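Local coordinates for apical membrane antigen 1-like protein, soluble form (Toxoplasma gondii, PDB 3ZLE) that may play a role in host cell invasion, as a parasite surface protein of the apical membrane antigen 1 family, at residues 133-137 and 283-287; 237-241 and 318-322; 54-60 and 186-192; 167-172 and 274-280; 362-368 and 380-385. All coordinates share one frame; numbering follows the deposited sequence.

How the interactions relate
The contacts are spread along an elongated chain. Interactions 1, 3 and 4 lie toward one end. Interaction 2 is further along, and interaction 5 is near the C-terminus. The centres of 1 and 5 are about 62 Å apart. Interactions 1 and 4 use neighbouring parts of the long loop between helix 253-262 and strand 303-308, and interaction 4 is nested in the chain loop closed by interaction 1. Interactions 3 and 4 touch, with Phe187 O and Leu167 N 2.9 Å apart. Interaction 2 joins two sheets, and its segments alternate along the chain with those of 1 and 4. Interaction 5 comes last, in a separate hairpin. The long loop thus packs against two earlier loops, 133-137 and 167-172.

Interaction 1 of 5, residues 133-137 and 283-287; sequences AVNPS and NDFWP
Asn135 lies against Trp286, and its side-chain OD1 is gripped by two backbone N-H groups. One comes from Ser137 N at 2.8 Å, closing an Asx turn. The other comes from Thr138. CG anti to the backbone N (chi1 -168°) puts OD1 near the N-H groups that follow. Asn135 CA sits 3.8 Å from Trp286 CH2. Pro136, inside this turn, lies over one face of the indole. Pro136 CD stands 3.8 Å from the centroid of the six-membered ring of Trp286, only 7° off the normal, a CH-pi contact. Pro136 CG lies 3.8 Å from Trp286 CE2.

The 283-287 segment belongs to the long loop after helix 253-262. This loop probably corresponds to the domain II loop of AMA1 proteins, which in relatives packs on the PAN-like domain I. The indole has further partners. Tyr144 stacks on it, Tyr43 meets it edge-to-face, and NE1 is bonded to Ser161 O. Phe285 adds a second apolar wall for the proline, with CD2 3.7 Å from Pro136 CB. Two further neighbours approach the indole obliquely: Val134 O comes to 3.4 Å from Trp286 CZ2, and Ala133 CB is 4.2 Å from Trp286 CH2. The side chain of Asn283 is about 7 Å from a bound N-acetylglucosamine.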
# COMPACT_ATOMS: atom_id res chain seq x y z
N ALA A 133 5.05 22.82 -4.99
CA ALA A 133 5.48 22.76 -3.61
C ALA A 133 6.27 24.00 -3.22
O ALA A 133 6.84 24.69 -4.08
CB ALA A 133 6.33 21.53 -3.39
N VAL A 134 6.37 24.22 -1.92
CA VAL A 134 7.08 25.34 -1.37
C VAL A 134 7.95 24.81 -0.24
O VAL A 134 7.48 24.05 0.60
CB VAL A 134 6.10 26.38 -0.81
CG1 VAL A 134 6.78 27.24 0.24
CG2 VAL A 134 5.52 27.26 -1.92
N ASN A 135 9.23 25.14 -0.23
CA ASN A 135 10.08 24.65 0.83
C ASN A 135 9.57 25.13 2.19
O ASN A 135 9.22 26.29 2.34
CB ASN A 135 11.53 25.07 0.61
CG ASN A 135 12.50 24.34 1.51
OD1 ASN A 135 12.58 24.63 2.71
ND2 ASN A 135 13.26 23.42 0.95
N PRO A 136 9.41 24.20 3.15
CA PRO A 136 8.81 24.56 4.43
C PRO A 136 9.79 25.28 5.37
O PRO A 136 9.37 25.85 6.37
CB PRO A 136 8.38 23.20 5.02
CG PRO A 136 8.93 22.15 4.10
CD PRO A 136 9.87 22.81 3.14
N SER A 137 11.08 25.28 5.01
CA SER A 137 12.06 26.18 5.63
C SER A 137 12.29 27.46 4.83
O SER A 137 11.76 28.52 5.18
CB SER A 137 13.40 25.46 5.84
OG SER A 137 13.33 24.59 6.95
N ASN A 283 9.04 22.45 11.64
CA ASN A 283 8.66 22.57 10.25
C ASN A 283 9.49 21.74 9.32
O ASN A 283 9.53 21.99 8.13
CB ASN A 283 8.61 24.03 9.81
CG ASN A 283 9.97 24.72 9.91
OD1 ASN A 283 10.94 24.16 10.41
ND2 ASN A 283 10.03 25.95 9.43
N ASP A 284 10.08 20.68 9.86
CA ASP A 284 10.75 19.69 9.06
C ASP A 284 9.74 18.71 8.44
O ASP A 284 9.68 17.55 8.82
CB ASP A 284 11.79 18.96 9.92
CG ASP A 284 12.98 19.85 10.27
OD1 ASP A 284 13.16 20.90 9.61
OD2 ASP A 284 13.76 19.47 11.17
N PHE A 285 8.99 19.19 7.45
CA PHE A 285 7.93 18.43 6.84
C PHE A 285 8.44 17.31 5.96
O PHE A 285 7.70 16.42 5.63
CB PHE A 285 6.99 19.34 6.05
CG PHE A 285 6.20 20.30 6.91
CD1 PHE A 285 6.29 20.26 8.30
CD2 PHE A 285 5.43 21.30 6.33
CE1 PHE A 285 5.63 21.19 9.08
CE2 PHE A 285 4.72 22.19 7.11
CZ PHE A 285 4.82 22.14 8.49
N TRP A 286 9.68 17.43 5.47
CA TRP A 286 10.22 16.44 4.53
C TRP A 286 11.51 15.82 5.07
O TRP A 286 12.40 16.53 5.49
CB TRP A 286 10.46 17.05 3.12
CG TRP A 286 9.35 18.00 2.55
CD1 TRP A 286 8.04 18.02 2.89
CD2 TRP A 286 9.51 18.98 1.50
NE1 TRP A 286 7.36 18.99 2.16
CE2 TRP A 286 8.26 19.64 1.35
CE3 TRP A 286 10.62 19.47 0.79
CZ2 TRP A 286 8.07 20.70 0.47
CZ3 TRP A 286 10.42 20.52 -0.12
CH2 TRP A 286 9.15 21.12 -0.28
N PRO A 287 11.63 14.48 4.99
CA PRO A 287 12.81 13.79 5.48
C PRO A 287 14.03 14.17 4.65
O PRO A 287 13.98 14.10 3.42
CB PRO A 287 12.46 12.31 5.27
CG PRO A 287 10.97 12.28 5.33
CD PRO A 287 10.54 13.55 4.67

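Interaction 2 of 5, residues 237-241 and 318-322; sequences VPFDT and AIFDQ
Phe239 and Phe320 form an offset stack that joins two antiparallel sheets. Phe239 directly follows edge strand 235-238 of a three-stranded sheet. Phe320 ends strand 315-320 of a four-stranded sheet. Both sheets belong to the part of the molecule that probably corresponds to the PAN-like domain II of the family.

Aromatic contacts dominate. The ring centroids are 3.9 Å apart and the planes are almost parallel, at 3°. The shift is small, and Phe239 CD1 reaches 3.5 Å from Phe320 CE2. Phe320 CG is placed between the backbone N and the carbonyl carbon (chi1 63°). This lays the ring across that of Phe239, the two side chains crossing near a right angle. Phe239 CB adds a CH-pi contact, 4.0 Å from the centroid of the Phe320 ring. Trp303 meets Phe320 as well, extending the aromatic cluster.

Aliphatic contacts are fewer. Ala318 CB packs against the backbone of Asp240, 4.1 Å from its CA. The Asp240 side chain itself turns away.

No hydrogen bond crosses between the segments. Polar backbone atoms are served by neighbours instead: Phe239 O accepts from Asn305 ND2, and Asp240 O bonds to Ser244 OG. Gln322 contributes carbon rather than its amide to this contact. Its CB approaches the Phe239 ring obliquely, 3.9 Å from CE2.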
# COMPACT_ATOMS: atom_id res chain seq x y z
N VAL A 237 1.96 -24.28 -6.61
CA VAL A 237 2.10 -24.60 -5.23
C VAL A 237 2.10 -23.37 -4.36
O VAL A 237 2.99 -22.55 -4.46
CB VAL A 237 3.28 -25.56 -4.92
CG1 VAL A 237 3.78 -26.25 -6.17
CG2 VAL A 237 4.40 -24.85 -4.19
N PRO A 238 1.10 -23.27 -3.47
CA PRO A 238 0.87 -22.03 -2.73
C PRO A 238 1.95 -21.85 -1.70
O PRO A 238 2.45 -22.83 -1.18
CB PRO A 238 -0.52 -22.25 -2.02
CG PRO A 238 -0.79 -23.72 -2.12
CD PRO A 238 -0.02 -24.25 -3.31
N PHE A 239 2.22 -20.61 -1.35
CA PHE A 239 3.05 -20.30 -0.21
C PHE A 239 2.33 -20.61 1.09
O PHE A 239 1.18 -20.22 1.30
CB PHE A 239 3.42 -18.82 -0.24
CG PHE A 239 4.26 -18.45 -1.41
CD1 PHE A 239 3.68 -18.08 -2.60
CD2 PHE A 239 5.64 -18.48 -1.32
CE1 PHE A 239 4.46 -17.80 -3.71
CE2 PHE A 239 6.42 -18.26 -2.43
CZ PHE A 239 5.83 -17.89 -3.63
N ASP A 240 3.08 -21.20 2.03
CA ASP A 240 2.53 -21.64 3.30
C ASP A 240 3.62 -21.53 4.36
O ASP A 240 4.55 -20.76 4.22
CB ASP A 240 2.11 -23.10 3.19
CG ASP A 240 3.23 -23.98 2.67
OD1 ASP A 240 4.42 -23.54 2.70
OD2 ASP A 240 2.92 -25.11 2.28
N THR A 241 3.48 -22.31 5.43
CA THR A 241 4.48 -22.33 6.49
C THR A 241 5.92 -22.61 5.96
O THR A 241 6.87 -21.93 6.36
CB THR A 241 4.08 -23.34 7.58
OG1 THR A 241 3.48 -24.49 6.97
CG2 THR A 241 3.05 -22.70 8.56
N ALA A 318 0.05 -16.40 6.34
CA ALA A 318 1.42 -16.77 5.89
C ALA A 318 1.98 -15.67 5.01
O ALA A 318 1.62 -15.56 3.83
CB ALA A 318 1.41 -18.09 5.13
N ILE A 319 2.85 -14.87 5.59
CA ILE A 319 3.42 -13.74 4.89
C ILE A 319 4.74 -14.11 4.21
O ILE A 319 5.65 -14.65 4.82
CB ILE A 319 3.67 -12.62 5.86
CG1 ILE A 319 2.34 -12.03 6.33
CG2 ILE A 319 4.66 -11.62 5.29
CD1 ILE A 319 2.47 -11.23 7.61
N PHE A 320 4.86 -13.78 2.94
CA PHE A 320 6.03 -14.24 2.22
C PHE A 320 6.63 -13.11 1.42
O PHE A 320 6.01 -12.07 1.23
CB PHE A 320 5.70 -15.44 1.34
CG PHE A 320 4.69 -15.14 0.25
CD1 PHE A 320 3.31 -15.21 0.51
CD2 PHE A 320 5.11 -14.89 -1.05
CE1 PHE A 320 2.39 -15.02 -0.49
CE2 PHE A 320 4.19 -14.63 -2.06
CZ PHE A 320 2.82 -14.67 -1.77
N ASP A 321 7.82 -13.35 0.88
CA ASP A 321 8.57 -12.29 0.22
C ASP A 321 9.06 -12.64 -1.16
O ASP A 321 9.96 -11.98 -1.66
CB ASP A 321 9.75 -11.84 1.08
CG ASP A 321 10.84 -12.89 1.17
OD1 ASP A 321 10.70 -13.97 0.57
OD2 ASP A 321 11.79 -12.67 1.93
N GLN A 322 8.35 -13.55 -1.83
CA GLN A 322 8.61 -13.82 -3.25
C GLN A 322 7.50 -13.30 -4.16
O GLN A 322 6.33 -13.40 -3.84
CB GLN A 322 8.77 -15.31 -3.47
CG GLN A 322 9.88 -15.94 -2.66
CD GLN A 322 10.94 -16.55 -3.54
OE1 GLN A 322 10.64 -17.33 -4.46
NE2 GLN A 322 12.20 -16.19 -3.30

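Interaction 3 of 5, residues 54-60 and 186-192; sequences GKAIQMH and CFEPVKE
His60 and Glu188 meet on the partly exposed side of a two-stranded antiparallel ribbon. His60 NE2 donates to Glu188 OE2 at 2.6 Å, and the bond is nearly straight at 169°. The oxygen lies in the imidazole plane and uses its syn lone pair. Glu188 reaches it because CG sits between the backbone N and the carbonyl carbon (chi1 67°) and the chain bends at chi2. The carboxylate could well stabilise a protonated histidine. Gln58 lies alongside Glu188, with Gln58 CG 3.4 Å from Glu188 OE2. Val190 CG1 rests near Gln58 CB. Next to them Ala56 CB is covered by the carboxylate end of Glu192, which is held by a salt bridge to Arg197.

The other face is tightly packed. Ile57 CG2 lies 3.8 Å from Phe187 CB, the two side chains running side by side. The Phe187 ring meets Phe88 edge-to-face. Lys55 is extended and passes beside Pro189, with CE 4.2 Å from Pro189 CB. Its buried NZ is satisfied by Gln165 OE1 and Phe33 O, and Tyr201 adds a cation-pi contact. Lys191 folds back over Gly54, its CD 3.4 Å from Gly54 C, and bonds through NZ to Ala338 O and Gly340 O. Phe261 of helix 253-262 packs on the Lys55, Pro189 and Lys191 end of this face.

The backbones are joined by paired bonds, Ala56 with Val190 and Gln58 with Glu188, and by Glu192 N to Gly54 O at 2.9 Å. Non-hydrogen-bonded pairs alternate with these, the ladder of a twisted two-stranded antiparallel ribbon.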
# COMPACT_ATOMS: atom_id res chain seq x y z
N GLY A 54 -6.24 2.02 2.29
CA GLY A 54 -6.41 1.90 3.72
C GLY A 54 -5.23 2.38 4.55
O GLY A 54 -5.29 2.37 5.78
N LYS A 55 -4.18 2.92 3.90
CA LYS A 55 -3.07 3.50 4.63
C LYS A 55 -3.41 4.78 5.32
O LYS A 55 -3.80 5.76 4.67
CB LYS A 55 -1.83 3.66 3.78
CG LYS A 55 -0.76 4.58 4.34
CD LYS A 55 0.65 4.20 3.85
CE LYS A 55 1.62 5.33 4.10
NZ LYS A 55 3.05 5.06 3.70
N ALA A 56 -3.19 4.81 6.65
CA ALA A 56 -3.35 6.02 7.42
C ALA A 56 -2.06 6.24 8.24
O ALA A 56 -1.31 5.29 8.50
CB ALA A 56 -4.57 5.89 8.36
N ILE A 57 -1.78 7.47 8.60
CA ILE A 57 -0.72 7.75 9.55
C ILE A 57 -1.37 7.90 10.92
O ILE A 57 -2.00 8.88 11.19
CB ILE A 57 -0.04 9.07 9.26
CG1 ILE A 57 0.53 9.12 7.83
CG2 ILE A 57 0.95 9.43 10.36
CD1 ILE A 57 1.45 7.99 7.48
N GLN A 58 -1.15 6.92 11.79
CA GLN A 58 -1.54 7.00 13.19
C GLN A 58 -0.69 8.03 13.97
O GLN A 58 0.53 7.91 14.05
CB GLN A 58 -1.35 5.61 13.79
CG GLN A 58 -1.48 5.54 15.30
CD GLN A 58 -2.93 5.37 15.73
OE1 GLN A 58 -3.56 6.31 16.24
NE2 GLN A 58 -3.52 4.25 15.31
N MET A 59 -1.35 8.99 14.60
CA MET A 59 -0.64 9.99 15.40
C MET A 59 -0.77 9.74 16.89
O MET A 59 -1.59 8.93 17.32
CB MET A 59 -1.14 11.37 15.04
CG MET A 59 -0.93 11.67 13.57
SD MET A 59 -0.79 13.43 13.25
CE MET A 59 -2.36 13.98 13.85
N HIS A 60 0.03 10.43 17.70
CA HIS A 60 0.02 10.18 19.12
C HIS A 60 0.13 11.45 19.93
O HIS A 60 0.83 11.48 20.96
CB HIS A 60 1.13 9.20 19.51
CG HIS A 60 1.00 7.85 18.88
ND1 HIS A 60 0.23 6.85 19.42
CD2 HIS A 60 1.58 7.33 17.78
CE1 HIS A 60 0.35 5.75 18.69
NE2 HIS A 60 1.17 6.02 17.69
N CYS A 186 4.76 11.44 18.08
CA CYS A 186 5.22 10.32 17.27
C CYS A 186 4.11 9.91 16.33
O CYS A 186 2.95 10.24 16.56
CB CYS A 186 5.59 9.11 18.14
SG CYS A 186 6.94 9.34 19.34
N PHE A 187 4.46 9.13 15.33
CA PHE A 187 3.50 8.69 14.37
C PHE A 187 4.05 7.57 13.51
O PHE A 187 5.27 7.48 13.27
CB PHE A 187 2.98 9.87 13.52
CG PHE A 187 4.07 10.60 12.74
CD1 PHE A 187 4.51 10.11 11.51
CD2 PHE A 187 4.56 11.85 13.19
CE1 PHE A 187 5.48 10.80 10.77
CE2 PHE A 187 5.52 12.55 12.45
CZ PHE A 187 5.96 12.04 11.22
N GLU A 188 3.15 6.72 13.04
CA GLU A 188 3.52 5.61 12.19
C GLU A 188 2.38 5.19 11.26
O GLU A 188 1.21 5.48 11.51
CB GLU A 188 4.06 4.41 13.04
CG GLU A 188 3.04 3.71 13.95
CD GLU A 188 2.67 4.50 15.23
OE1 GLU A 188 3.49 5.33 15.71
OE2 GLU A 188 1.58 4.23 15.81
N PRO A 189 2.72 4.60 10.12
CA PRO A 189 1.67 4.23 9.19
C PRO A 189 0.89 3.03 9.72
O PRO A 189 1.45 2.23 10.42
CB PRO A 189 2.43 3.84 7.91
CG PRO A 189 3.81 4.42 8.07
CD PRO A 189 4.07 4.42 9.55
N VAL A 190 -0.40 2.94 9.39
CA VAL A 190 -1.22 1.80 9.77
C VAL A 190 -2.32 1.60 8.71
O VAL A 190 -2.77 2.57 8.10
CB VAL A 190 -1.82 2.02 11.17
CG1 VAL A 190 -3.05 2.94 11.11
CG2 VAL A 190 -2.13 0.68 11.83
N LYS A 191 -2.65 0.34 8.38
CA LYS A 191 -3.95 0.04 7.73
C LYS A 191 -5.14 0.21 8.68
O LYS A 191 -5.23 -0.46 9.71
CB LYS A 191 -3.98 -1.36 7.15
CG LYS A 191 -3.19 -1.58 5.87
CD LYS A 191 -3.46 -0.55 4.82
CE LYS A 191 -2.71 -0.79 3.51
NZ LYS A 191 -2.94 -2.09 2.81
N GLU A 192 -6.13 0.99 8.22
CA GLU A 192 -7.38 1.17 8.91
C GLU A 192 -8.57 0.78 8.05
O GLU A 192 -8.50 0.78 6.85
CB GLU A 192 -7.52 2.61 9.45
CG GLU A 192 -7.74 3.65 8.38
CD GLU A 192 -8.25 4.98 8.91
OE1 GLU A 192 -7.84 5.40 10.03
OE2 GLU A 192 -9.03 5.64 8.19

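Interaction 4 of 5, residues 167-172 and 274-280; sequences LKGEKY and YPEAAQK
In Tyr172, CG stands anti to the carbonyl carbon, beside the backbone N. This chi1 of -47° sends the ring toward the 274-280 segment, and chi2 of -69° turns an edge to it. Ring atom CE1 of Tyr172 then comes to 3.3 Å from Ala277 O, near the ring plane. Ala277 CB is 4.3 Å from Tyr172 CE1. Lys171 CB covers one face of the ring from within the same segment. Lys168 is extended as far as CD and bends at chi3 (65°). This brings NZ within hydrogen-bonding distance, donating to Tyr274 OH at 2.9 Å. Tyr274, however, is poorly ordered.

Two lysines make contacts of other kinds. Lys171 NZ is 3.6 Å from Glu276 OE2, a long salt bridge to another poorly ordered residue. Lys280 slides past Leu167 in the opposite direction. Its CE is 4.0 Å from Leu167 CD1, and it also has a cation-pi contact with Trp184. A water donates to Tyr172 O (2.6 Å) and to the side-chain Gln279 OE1 (3.2 Å), bridging the segments. Gln279 OE1 also bonds to Thr183.

The 274-280 segment probably belongs to the domain II loop. The contact is on the surface. It rests on one hydrogen bond, a long charge pair, a water bridge and modest packing. Such chemistry ties the loop weakly here, consistent with the mobility of this loop in relatives.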
# COMPACT_ATOMS: atom_id res chain seq x y z
N LEU A 167 7.85 8.47 12.57
CA LEU A 167 8.67 9.16 13.57
C LEU A 167 8.52 8.44 14.90
O LEU A 167 7.40 8.26 15.42
CB LEU A 167 8.22 10.65 13.72
CG LEU A 167 8.94 11.56 14.75
CD1 LEU A 167 10.42 11.67 14.40
CD2 LEU A 167 8.32 12.95 14.81
N LYS A 168 9.64 8.10 15.51
CA LYS A 168 9.69 7.07 16.56
C LYS A 168 10.82 7.46 17.54
O LYS A 168 11.77 8.13 17.14
CB LYS A 168 10.02 5.74 15.87
CG LYS A 168 9.82 4.47 16.66
CD LYS A 168 10.17 3.26 15.80
CE LYS A 168 11.66 3.23 15.42
NZ LYS A 168 11.94 2.19 14.39
N GLY A 169 10.68 7.12 18.82
CA GLY A 169 11.82 7.19 19.77
C GLY A 169 11.81 8.43 20.65
O GLY A 169 11.63 9.55 20.16
N GLU A 170 12.03 8.25 21.96
CA GLU A 170 11.77 9.31 22.94
C GLU A 170 12.76 10.47 22.82
O GLU A 170 12.50 11.58 23.30
CB GLU A 170 11.75 8.76 24.37
CG GLU A 170 12.90 7.81 24.67
CD GLU A 170 12.87 7.25 26.10
OE1 GLU A 170 11.79 7.23 26.72
OE2 GLU A 170 13.94 6.83 26.59
N LYS A 171 13.88 10.23 22.13
CA LYS A 171 14.81 11.30 21.77
C LYS A 171 14.13 12.31 20.84
O LYS A 171 14.44 13.49 20.88
CB LYS A 171 16.05 10.72 21.09
CG LYS A 171 17.15 10.27 22.04
CD LYS A 171 18.52 10.44 21.39
CE LYS A 171 19.64 10.18 22.38
NZ LYS A 171 19.70 8.74 22.78
N TYR A 172 13.20 11.83 20.01
CA TYR A 172 12.70 12.63 18.89
C TYR A 172 11.22 13.03 18.93
O TYR A 172 10.81 13.86 18.13
CB TYR A 172 13.01 11.95 17.57
CG TYR A 172 14.42 11.45 17.47
CD1 TYR A 172 15.49 12.34 17.39
CD2 TYR A 172 14.71 10.10 17.56
CE1 TYR A 172 16.79 11.89 17.36
CE2 TYR A 172 16.01 9.64 17.51
CZ TYR A 172 17.05 10.53 17.41
OH TYR A 172 18.35 10.06 17.36
N TYR A 274 19.93 4.64 13.45
CA TYR A 274 19.49 5.82 14.17
C TYR A 274 20.64 6.79 14.43
O TYR A 274 21.36 6.66 15.42
CB TYR A 274 18.78 5.42 15.47
CG TYR A 274 17.70 4.38 15.23
CD1 TYR A 274 16.62 4.67 14.40
CD2 TYR A 274 17.81 3.10 15.75
CE1 TYR A 274 15.65 3.71 14.13
CE2 TYR A 274 16.84 2.14 15.50
CZ TYR A 274 15.76 2.46 14.69
OH TYR A 274 14.79 1.51 14.42
N PRO A 275 20.84 7.75 13.50
CA PRO A 275 21.92 8.71 13.66
C PRO A 275 21.65 9.66 14.82
O PRO A 275 20.66 10.39 14.81
CB PRO A 275 21.91 9.48 12.32
CG PRO A 275 20.62 9.12 11.63
CD PRO A 275 19.84 8.20 12.52
N GLU A 276 22.50 9.59 15.85
CA GLU A 276 22.49 10.59 16.92
C GLU A 276 22.25 11.97 16.30
O GLU A 276 23.05 12.45 15.49
CB GLU A 276 23.81 10.57 17.70
CG GLU A 276 23.98 9.38 18.63
CD GLU A 276 23.49 9.67 20.05
OE1 GLU A 276 24.11 10.52 20.73
OE2 GLU A 276 22.51 9.03 20.49
N ALA A 277 21.10 12.57 16.62
CA ALA A 277 20.65 13.76 15.92
C ALA A 277 19.84 14.65 16.86
O ALA A 277 19.21 14.16 17.80
CB ALA A 277 19.81 13.38 14.70
N ALA A 278 19.86 15.96 16.61
CA ALA A 278 19.03 16.87 17.37
C ALA A 278 17.55 16.69 16.99
O ALA A 278 17.21 16.01 16.01
CB ALA A 278 19.47 18.32 17.15
N GLN A 279 16.68 17.25 17.82
CA GLN A 279 15.24 17.24 17.57
C GLN A 279 14.91 17.85 16.21
O GLN A 279 15.49 18.87 15.82
CB GLN A 279 14.53 18.01 18.68
CG GLN A 279 13.05 17.68 18.83
CD GLN A 279 12.30 18.77 19.58
OE1 GLN A 279 11.24 19.20 19.14
NE2 GLN A 279 12.88 19.25 20.68
N LYS A 280 13.98 17.24 15.49
CA LYS A 280 13.38 17.88 14.32
C LYS A 280 12.85 19.26 14.72
O LYS A 280 12.49 19.49 15.87
CB LYS A 280 12.24 17.01 13.74
CG LYS A 280 12.60 15.55 13.51
CD LYS A 280 12.09 15.05 12.16
CE LYS A 280 10.57 14.97 12.12
NZ LYS A 280 10.04 14.56 10.79
O HOH W 1 9.97 16.30 18.46

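Interaction 5 of 5, residues 362-368 and 380-385; sequences CNNCVQV and TSKACC
Cys384, Cys365 and Gln367 have the most surface buried where the ends of the hairpin strands 366-373 and 376-383 meet. Cys384 is bonded to Cys362 with SG-SG at 2.1 Å. The torsion about this bond is modelled at -171°, far from the usual right angle, which would mean strain if it is correct. Cys384 SG is set between the backbone N and the carbonyl carbon of its residue (chi1 63°). This brings it over the start of the facing strand, 3.6 Å from Gln367 N.

Cys365 is bonded to Cys385, with SG-SG also 2.1 Å and a relaxed torsion of -84°. Its carbonyl does a second job. Cys365 O accepts from Cys384 N at 2.8 Å. The type I' turn from Asn363 to Val366 leads the chain through this corner.

Gln367 is the buried residue of the contact. Its aliphatic chain runs beside that of Lys382, pointing the same way, and CG also packs 3.9 Å from Cys384 SG. The two residues form a hydrogen-bonded antiparallel pair: Gln367 N donates to Lys382 O at 2.9 Å and Lys382 N to Gln367 O at 2.8 Å. On the other face Val366 CG1 touches Ser381 CB at 3.5 Å.

A third disulfide, Cys350 to Cys372, lies in the same small C-terminal region, consistent with the cysteine-rich domain III of AMA1 proteins. Most of the touching residues remain exposed, so covalent cross-links and strand bonds, rather than a large apolar core, hold this end of the hairpin together.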
# COMPACT_ATOMS: atom_id res chain seq x y z
N CYS A 362 2.56 -37.89 -11.20
CA CYS A 362 2.05 -38.77 -10.13
C CYS A 362 3.05 -38.96 -9.04
O CYS A 362 4.06 -39.62 -9.24
CB CYS A 362 1.69 -40.17 -10.65
SG CYS A 362 0.09 -40.32 -11.45
N ASN A 363 2.70 -38.52 -7.84
CA ASN A 363 3.50 -38.77 -6.66
C ASN A 363 2.67 -39.52 -5.63
O ASN A 363 1.68 -39.00 -5.13
CB ASN A 363 4.00 -37.46 -6.05
CG ASN A 363 5.05 -36.79 -6.91
OD1 ASN A 363 5.78 -37.45 -7.65
ND2 ASN A 363 5.13 -35.47 -6.81
N ASN A 364 3.04 -40.77 -5.37
CA ASN A 364 2.35 -41.57 -4.38
C ASN A 364 0.88 -41.72 -4.72
O ASN A 364 0.02 -41.65 -3.84
CB ASN A 364 2.50 -40.94 -2.99
CG ASN A 364 3.93 -41.06 -2.46
OD1 ASN A 364 4.87 -40.49 -3.02
ND2 ASN A 364 4.09 -41.81 -1.37
N CYS A 365 0.60 -41.82 -6.01
CA CYS A 365 -0.73 -42.12 -6.52
C CYS A 365 -1.72 -40.92 -6.51
O CYS A 365 -2.88 -41.03 -6.94
CB CYS A 365 -1.32 -43.38 -5.85
SG CYS A 365 -0.46 -44.95 -6.27
N VAL A 366 -1.19 -39.74 -6.20
CA VAL A 366 -1.96 -38.48 -6.36
C VAL A 366 -1.24 -37.51 -7.30
O VAL A 366 -0.06 -37.23 -7.14
CB VAL A 366 -2.20 -37.79 -4.99
CG1 VAL A 366 -2.94 -36.47 -5.17
CG2 VAL A 366 -3.01 -38.70 -4.08
N GLN A 367 -1.95 -37.03 -8.31
CA GLN A 367 -1.45 -35.92 -9.12
C GLN A 367 -2.35 -34.68 -8.97
O GLN A 367 -3.54 -34.82 -8.69
CB GLN A 367 -1.41 -36.33 -10.59
CG GLN A 367 -2.76 -36.71 -11.17
CD GLN A 367 -2.62 -37.25 -12.57
OE1 GLN A 367 -1.55 -37.14 -13.16
NE2 GLN A 367 -3.70 -37.79 -13.12
N VAL A 368 -1.78 -33.48 -9.17
CA VAL A 368 -2.56 -32.24 -9.11
C VAL A 368 -2.99 -31.82 -10.52
O VAL A 368 -2.25 -32.03 -11.47
CB VAL A 368 -1.78 -31.14 -8.38
CG1 VAL A 368 -2.62 -29.86 -8.26
CG2 VAL A 368 -1.40 -31.65 -6.99
N THR A 380 -7.34 -29.48 -8.27
CA THR A 380 -7.70 -30.60 -7.39
C THR A 380 -6.65 -31.69 -7.42
O THR A 380 -5.98 -31.88 -8.42
CB THR A 380 -9.02 -31.24 -7.81
OG1 THR A 380 -8.91 -31.65 -9.17
CG2 THR A 380 -10.18 -30.27 -7.66
N SER A 381 -6.59 -32.46 -6.35
CA SER A 381 -5.90 -33.75 -6.39
C SER A 381 -6.73 -34.83 -7.08
O SER A 381 -7.92 -34.91 -6.90
CB SER A 381 -5.57 -34.20 -5.00
OG SER A 381 -4.66 -33.33 -4.43
N LYS A 382 -6.04 -35.73 -7.77
CA LYS A 382 -6.67 -36.78 -8.55
C LYS A 382 -5.92 -38.07 -8.32
O LYS A 382 -4.68 -38.09 -8.30
CB LYS A 382 -6.63 -36.42 -10.04
CG LYS A 382 -7.22 -37.49 -10.95
CD LYS A 382 -7.08 -37.10 -12.41
CE LYS A 382 -7.44 -38.24 -13.34
NZ LYS A 382 -7.81 -37.72 -14.68
N ALA A 383 -6.67 -39.15 -8.18
CA ALA A 383 -6.08 -40.48 -8.02
C ALA A 383 -5.50 -40.92 -9.34
O ALA A 383 -6.11 -40.77 -10.40
CB ALA A 383 -7.12 -41.46 -7.55
N CYS A 384 -4.29 -41.46 -9.30
CA CYS A 384 -3.68 -41.81 -10.55
C CYS A 384 -2.97 -43.16 -10.58
O CYS A 384 -2.08 -43.37 -11.39
CB CYS A 384 -2.81 -40.65 -11.04
SG CYS A 384 -1.40 -40.20 -10.01
N CYS A 385 -3.44 -44.10 -9.76
CA CYS A 385 -3.02 -45.51 -9.85
C CYS A 385 -4.22 -46.41 -10.14
O CYS A 385 -4.66 -47.17 -9.27
CB CYS A 385 -2.32 -45.93 -8.54
SG CYS A 385 -0.71 -45.15 -8.30